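Local structure of beta-fructofuranosidase (Arthrobacter, 3WPU) at residues A85-V90 / P485-L490; Q155-Q160 / A183-S188. The protein is an enzyme of the levansucrase/invertase family, in the beta-fructosidase clan, whose members are built round a five-bladed beta-propeller. All blocks are in the same frame, centred on the assembly; numbering follows the deposited sequence.

In the fold
Both contacts lie on the same large mixed sheet. Their centres are 38 Å apart and their nearest atoms about 26 Å apart, so neither touches the other. Interaction 1 joins the short strand 88-90 to strand 488-493, bringing together parts of the chain almost 400 residues apart. Interaction 2 is local: it lies at the open end of the hairpin 159-169/174-184, and both its segments fall between those of interaction 1 in sequence. Strand 72-81 pairs with strand 159-169, and strand 93-102 pairs with both 72-81 and 88-90, giving a continuous strand path between the contacts. The late C-terminal strands are thereby tied to an early part of the family region.

Interaction 1: A85-V90 / P485-L490; sequences ANQYSV and PANKHL
Tyr88, Ser89 and Val90 pair in parallel with Lys488, His489 and Leu490, the short strand axes 4.6 Å apart at closest approach and inclined by 24°. This parallel beta ladder adds the late strand 488-493 to strand 88-90 of the large mixed sheet. Gln87 O accepts from Lys488 N and, weakly, from Asn487 N; Lys488 O takes Ser89 N, and Ser89 O takes Leu490 N. Ahead of the ladder, side chains replace backbone partners. In Asn487, chi1 of 62° sets CG between the backbone N and the carbonyl carbon. Asn487 OD1 receives Gln87 N at 2.9 Å in a nearly straight bond (170°). The same amide gives ND2 to Asn86 OD1 at 2.9 Å, approaching from above the Asn86 carbonyl plane, the two side chains crossing at about a right angle. The extended Gln87 chain brings NE2 to Pro485 O, 3.0 Å away. On the face shared by Tyr88, Lys488 and Leu490, Lys488 CB lies over the Tyr88 ring, 3.6 Å from its centroid, in a CH-pi contact, while Leu490 CB meets the ring edge. Tyr88 OH bonds Asp82. On the other face, His489 NE2 is held by Asp502, and Ser89 OG and His489 ND1 share a hydrogen bond of 2.7 Å, near the imidazole plane. A water hydrogen-bonded to Ser89 OG donates to Leu490 O, 3.0 Å from the water oxygen.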
loop_
_atom_site.group_PDB
_atom_site.type_symbol
_atom_site.label_atom_id
_atom_site.label_comp_id
_atom_site.label_asym_id
_atom_site.label_seq_id
_atom_site.Cartn_x
_atom_site.Cartn_y
_atom_site.Cartn_z
ATOM N N ALA A 85 -3.255 12.947 -0.689
ATOM C CA ALA A 85 -3.822 11.585 -0.467
ATOM C C ALA A 85 -5.296 11.587 -0.031
ATOM O O ALA A 85 -5.845 10.558 0.401
ATOM C CB ALA A 85 -2.938 10.768 0.480
ATOM N N ASN A 86 -5.992 12.709 -0.224
ATOM C CA ASN A 86 -7.436 12.697 -0.109
ATOM C C ASN A 86 -7.980 11.747 -1.158
ATOM O O ASN A 86 -7.359 11.584 -2.222
ATOM C CB ASN A 86 -8.021 14.078 -0.362
ATOM C CG ASN A 86 -7.639 15.061 0.698
ATOM O OD1 ASN A 86 -7.825 14.801 1.876
ATOM N ND2 ASN A 86 -7.083 16.213 0.284
ATOM N N GLN A 87 -9.096 11.103 -0.827
ATOM C CA GLN A 87 -9.715 10.088 -1.661
ATOM C C GLN A 87 -10.979 10.619 -2.324
ATOM O O GLN A 87 -11.807 11.278 -1.679
ATOM C CB GLN A 87 -9.978 8.820 -0.835
ATOM C CG GLN A 87 -8.677 8.321 -0.214
ATOM C CD GLN A 87 -8.740 7.033 0.571
ATOM O OE1 GLN A 87 -7.685 6.506 0.976
ATOM N NE2 GLN A 87 -9.926 6.497 0.769
ATOM N N TYR A 88 -11.123 10.317 -3.617
ATOM C CA TYR A 88 -12.120 10.961 -4.463
ATOM C C TYR A 88 -13.248 10.115 -5.051
ATOM O O TYR A 88 -13.058 8.970 -5.474
ATOM C CB TYR A 88 -11.419 11.631 -5.628
ATOM C CG TYR A 88 -10.769 12.928 -5.257
ATOM C CD1 TYR A 88 -9.583 12.944 -4.541
ATOM C CD2 TYR A 88 -11.342 14.142 -5.621
ATOM C CE1 TYR A 88 -8.985 14.127 -4.180
ATOM C CE2 TYR A 88 -10.747 15.342 -5.262
ATOM C CZ TYR A 88 -9.575 15.327 -4.526
ATOM O OH TYR A 88 -8.947 16.501 -4.172
ATOM N N SER A 89 -14.427 10.741 -5.102
ATOM C CA SER A 89 -15.500 10.335 -5.994
ATOM C C SER A 89 -15.458 11.289 -7.177
ATOM O O SER A 89 -14.955 12.413 -7.045
ATOM C CB SER A 89 -16.859 10.387 -5.279
ATOM O OG SER A 89 -17.189 11.720 -4.944
ATOM N N VAL A 90 -15.984 10.853 -8.321
ATOM C CA VAL A 90 -16.099 11.695 -9.525
ATOM C C VAL A 90 -17.549 11.649 -10.000
ATOM O O VAL A 90 -18.120 10.575 -10.230
ATOM C CB VAL A 90 -15.155 11.252 -10.674
ATOM C CG1 VAL A 90 -15.259 12.223 -11.852
ATOM C CG2 VAL A 90 -13.706 11.180 -10.200
ATOM N N PRO A 485 -13.671 4.865 1.517
ATOM C CA PRO A 485 -14.536 6.024 1.362
ATOM C C PRO A 485 -13.835 7.251 0.796
ATOM O O PRO A 485 -12.674 7.533 1.126
ATOM C CB PRO A 485 -14.989 6.300 2.809
ATOM C CG PRO A 485 -13.897 5.794 3.648
ATOM C CD PRO A 485 -13.285 4.639 2.921
ATOM N N ALA A 486 -14.565 8.023 -0.001
ATOM C CA ALA A 486 -14.054 9.287 -0.540
ATOM C C ALA A 486 -14.337 10.397 0.464
ATOM O O ALA A 486 -15.447 10.476 0.988
ATOM C CB ALA A 486 -14.716 9.593 -1.870
ATOM N N ASN A 487 -13.342 11.243 0.732
ATOM C CA ASN A 487 -13.553 12.443 1.546
ATOM C C ASN A 487 -13.530 13.721 0.713
ATOM O O ASN A 487 -13.781 14.805 1.236
ATOM C CB ASN A 487 -12.538 12.521 2.699
ATOM C CG ASN A 487 -11.114 12.615 2.214
ATOM O OD1 ASN A 487 -10.632 11.731 1.495
ATOM N ND2 ASN A 487 -10.420 13.678 2.601
ATOM N N LYS A 488 -13.272 13.592 -0.582
ATOM C CA LYS A 488 -13.407 14.715 -1.509
ATOM C C LYS A 488 -14.242 14.248 -2.688
ATOM O O LYS A 488 -14.224 13.081 -3.053
ATOM C CB LYS A 488 -12.052 15.212 -1.990
ATOM C CG LYS A 488 -11.158 15.739 -0.883
ATOM C CD LYS A 488 -11.668 17.027 -0.259
ATOM C CE LYS A 488 -10.650 17.594 0.721
ATOM N NZ LYS A 488 -11.220 18.723 1.515
ATOM N N HIS A 489 -14.984 15.174 -3.268
ATOM C CA HIS A 489 -15.935 14.857 -4.323
ATOM C C HIS A 489 -15.739 15.797 -5.478
ATOM O O HIS A 489 -15.966 17.003 -5.351
ATOM C CB HIS A 489 -17.348 14.962 -3.763
ATOM C CG HIS A 489 -17.501 14.197 -2.497
ATOM N ND1 HIS A 489 -17.684 12.826 -2.477
ATOM C CD2 HIS A 489 -17.368 14.584 -1.208
ATOM C CE1 HIS A 489 -17.723 12.419 -1.220
ATOM N NE2 HIS A 489 -17.525 13.462 -0.435
ATOM N N LEU A 490 -15.287 15.234 -6.593
ATOM C CA LEU A 490 -15.054 15.993 -7.801
ATOM C C LEU A 490 -16.348 16.059 -8.594
ATOM O O LEU A 490 -17.031 15.042 -8.802
ATOM C CB LEU A 490 -13.944 15.330 -8.629
ATOM C CG LEU A 490 -13.567 16.033 -9.930
ATOM C CD1 LEU A 490 -13.091 17.453 -9.667
ATOM C CD2 LEU A 490 -12.491 15.258 -10.672
HETATM O O HOH W 1 -18.466 13.247 -6.821
#

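Interaction 2: Q155-Q160 / A183-S188; sequences QSFSHQ and AFYRNS
Phe184 O receives Ser158 N at 2.8 Å and, in a weak second bond, His159 N at 3.5 Å; in return Phe184 N donates to His159 O at 3.0 Å, almost straight at 174°. Ser158 OG extends the link beyond these backbone bonds: it accepts Arg186 N at 2.9 Å and shares a hydrogen bond with His159 ND1, whose donor could be either group. Its position between the Ser158 backbone N and carbonyl carbon (chi1 55°) puts the hydroxyl within range of both. Ser158 and His159 together face Phe184, forming a classic beta bulge at the open end of the antiparallel hairpin 159-169/174-184. Just before the bulge in sequence, Phe157 CB packs on Ala183 CB and lies over one face of the Tyr185 ring, 4.0 Å from its centroid and offset toward the rim. Tyr185 OH comes to the edge of the Phe157 ring, whose two faces carry Gln155 O, over the centre, and Gln160 CG, nearer the rim. His159 CB rests 3.7 Å from Phe184 CD2. The bent Arg186 chain brings CD to 4.0 Å from His159 ND1, with the imidazole and guanidinium planes 63° apart. Farther out, Asp154 fixes two polar ends, its O bonding Tyr185 OH and its OD1 bonding Ser156 OG, which lies at the Tyr185 ring edge. Lys194 makes a cation-pi contact with Tyr185, and the rings of Phe113 and His159 meet.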
loop_
_atom_site.group_PDB
_atom_site.type_symbol
_atom_site.label_atom_id
_atom_site.label_comp_id
_atom_site.label_asym_id
_atom_site.label_seq_id
_atom_site.Cartn_x
_atom_site.Cartn_y
_atom_site.Cartn_z
ATOM N N GLN A 155 10.448 -8.017 -26.548
ATOM C CA GLN A 155 9.055 -8.439 -26.656
ATOM C C GLN A 155 8.828 -9.934 -26.555
ATOM O O GLN A 155 7.709 -10.377 -26.771
ATOM C CB GLN A 155 8.473 -7.936 -27.968
ATOM C CG GLN A 155 8.348 -6.441 -28.011
ATOM C CD GLN A 155 7.140 -5.936 -27.231
ATOM O OE1 GLN A 155 7.255 -5.080 -26.338
ATOM N NE2 GLN A 155 5.999 -6.479 -27.541
ATOM N N SER A 156 9.858 -10.710 -26.225
ATOM C CA SER A 156 9.736 -12.172 -26.103
ATOM C C SER A 156 9.191 -12.682 -24.769
ATOM O O SER A 156 9.262 -13.863 -24.484
ATOM C CB SER A 156 11.099 -12.853 -26.337
ATOM O OG SER A 156 12.032 -12.490 -25.327
ATOM N N PHE A 157 8.647 -11.791 -23.949
ATOM C CA PHE A 157 8.197 -12.172 -22.632
ATOM C C PHE A 157 7.165 -13.301 -22.662
ATOM O O PHE A 157 6.330 -13.398 -23.584
ATOM C CB PHE A 157 7.646 -10.975 -21.853
ATOM C CG PHE A 157 6.794 -10.036 -22.662
ATOM C CD1 PHE A 157 5.475 -10.361 -22.965
ATOM C CD2 PHE A 157 7.294 -8.803 -23.097
ATOM C CE1 PHE A 157 4.672 -9.486 -23.679
ATOM C CE2 PHE A 157 6.488 -7.931 -23.822
ATOM C CZ PHE A 157 5.181 -8.283 -24.117
ATOM N N SER A 158 7.235 -14.139 -21.655
ATOM C CA SER A 158 6.278 -15.245 -21.486
ATOM C C SER A 158 5.035 -14.806 -20.706
ATOM O O SER A 158 3.958 -15.383 -20.856
ATOM C CB SER A 158 6.932 -16.396 -20.766
ATOM O OG SER A 158 7.495 -16.010 -19.521
ATOM N N HIS A 159 5.207 -13.798 -19.856
ATOM C CA HIS A 159 4.132 -13.268 -19.005
ATOM C C HIS A 159 4.306 -11.771 -18.980
ATOM O O HIS A 159 5.420 -11.280 -19.139
ATOM C CB HIS A 159 4.220 -13.798 -17.579
ATOM C CG HIS A 159 4.165 -15.287 -17.483
ATOM N ND1 HIS A 159 5.227 -16.100 -17.828
ATOM C CD2 HIS A 159 3.177 -16.111 -17.065
ATOM C CE1 HIS A 159 4.881 -17.364 -17.649
ATOM N NE2 HIS A 159 3.648 -17.395 -17.175
ATOM N N GLN A 160 3.213 -11.051 -18.790
ATOM C CA GLN A 160 3.294 -9.598 -18.778
ATOM C C GLN A 160 2.134 -9.137 -17.897
ATOM O O GLN A 160 0.971 -9.368 -18.214
ATOM C CB GLN A 160 3.242 -9.061 -20.206
ATOM C CG GLN A 160 3.959 -7.723 -20.437
ATOM C CD GLN A 160 3.187 -6.521 -19.939
ATOM O OE1 GLN A 160 2.280 -6.045 -20.598
ATOM N NE2 GLN A 160 3.568 -6.007 -18.760
ATOM N N ALA A 183 7.500 -7.538 -17.028
ATOM C CA ALA A 183 7.688 -8.574 -18.055
ATOM C C ALA A 183 8.527 -9.714 -17.487
ATOM O O ALA A 183 9.529 -9.495 -16.815
ATOM C CB ALA A 183 8.348 -8.009 -19.301
ATOM N N PHE A 184 8.085 -10.946 -17.745
ATOM C CA PHE A 184 8.777 -12.136 -17.311
ATOM C C PHE A 184 9.238 -12.902 -18.537
ATOM O O PHE A 184 8.553 -12.890 -19.571
ATOM C CB PHE A 184 7.872 -13.073 -16.515
ATOM C CG PHE A 184 7.278 -12.458 -15.265
ATOM C CD1 PHE A 184 7.779 -12.776 -14.010
ATOM C CD2 PHE A 184 6.202 -11.569 -15.348
ATOM C CE1 PHE A 184 7.217 -12.223 -12.868
ATOM C CE2 PHE A 184 5.618 -11.039 -14.200
ATOM C CZ PHE A 184 6.151 -11.349 -12.968
ATOM N N TYR A 185 10.360 -13.604 -18.382
ATOM C CA TYR A 185 10.986 -14.342 -19.492
ATOM C C TYR A 185 11.313 -15.740 -19.017
ATOM O O TYR A 185 12.418 -16.012 -18.556
ATOM C CB TYR A 185 12.215 -13.586 -19.986
ATOM C CG TYR A 185 11.886 -12.198 -20.444
ATOM C CD1 TYR A 185 11.652 -11.911 -21.796
ATOM C CD2 TYR A 185 11.777 -11.153 -19.532
ATOM C CE1 TYR A 185 11.333 -10.627 -22.219
ATOM C CE2 TYR A 185 11.460 -9.872 -19.952
ATOM C CZ TYR A 185 11.214 -9.617 -21.290
ATOM O OH TYR A 185 10.913 -8.337 -21.708
ATOM N N ARG A 186 10.312 -16.619 -19.098
ATOM C CA ARG A 186 10.384 -17.936 -18.473
ATOM C C ARG A 186 10.282 -19.055 -19.502
ATOM O O ARG A 186 9.573 -18.926 -20.498
ATOM C CB ARG A 186 9.277 -18.085 -17.428
ATOM C CG ARG A 186 9.605 -17.366 -16.112
ATOM C CD ARG A 186 8.412 -16.703 -15.453
ATOM N NE ARG A 186 7.656 -17.555 -14.543
ATOM C CZ ARG A 186 7.451 -17.331 -13.235
ATOM N NH1 ARG A 186 7.975 -16.301 -12.588
ATOM N NH2 ARG A 186 6.720 -18.183 -12.558
ATOM N N ASN A 187 11.022 -20.132 -19.249
ATOM C CA ASN A 187 10.894 -21.359 -20.022
ATOM C C ASN A 187 9.616 -22.060 -19.623
ATOM O O ASN A 187 9.030 -21.754 -18.587
ATOM C CB ASN A 187 12.081 -22.297 -19.775
ATOM C CG ASN A 187 13.400 -21.713 -20.237
ATOM O OD1 ASN A 187 14.314 -21.498 -19.437
ATOM N ND2 ASN A 187 13.504 -21.439 -21.515
ATOM N N SER A 188 9.210 -23.031 -20.434
ATOM C CA SER A 188 7.964 -23.760 -20.196
ATOM C C SER A 188 7.933 -24.408 -18.815
ATOM O O SER A 188 6.869 -24.549 -18.222
ATOM C CB SER A 188 7.743 -24.817 -21.280
ATOM O OG SER A 188 6.360 -25.009 -21.502
#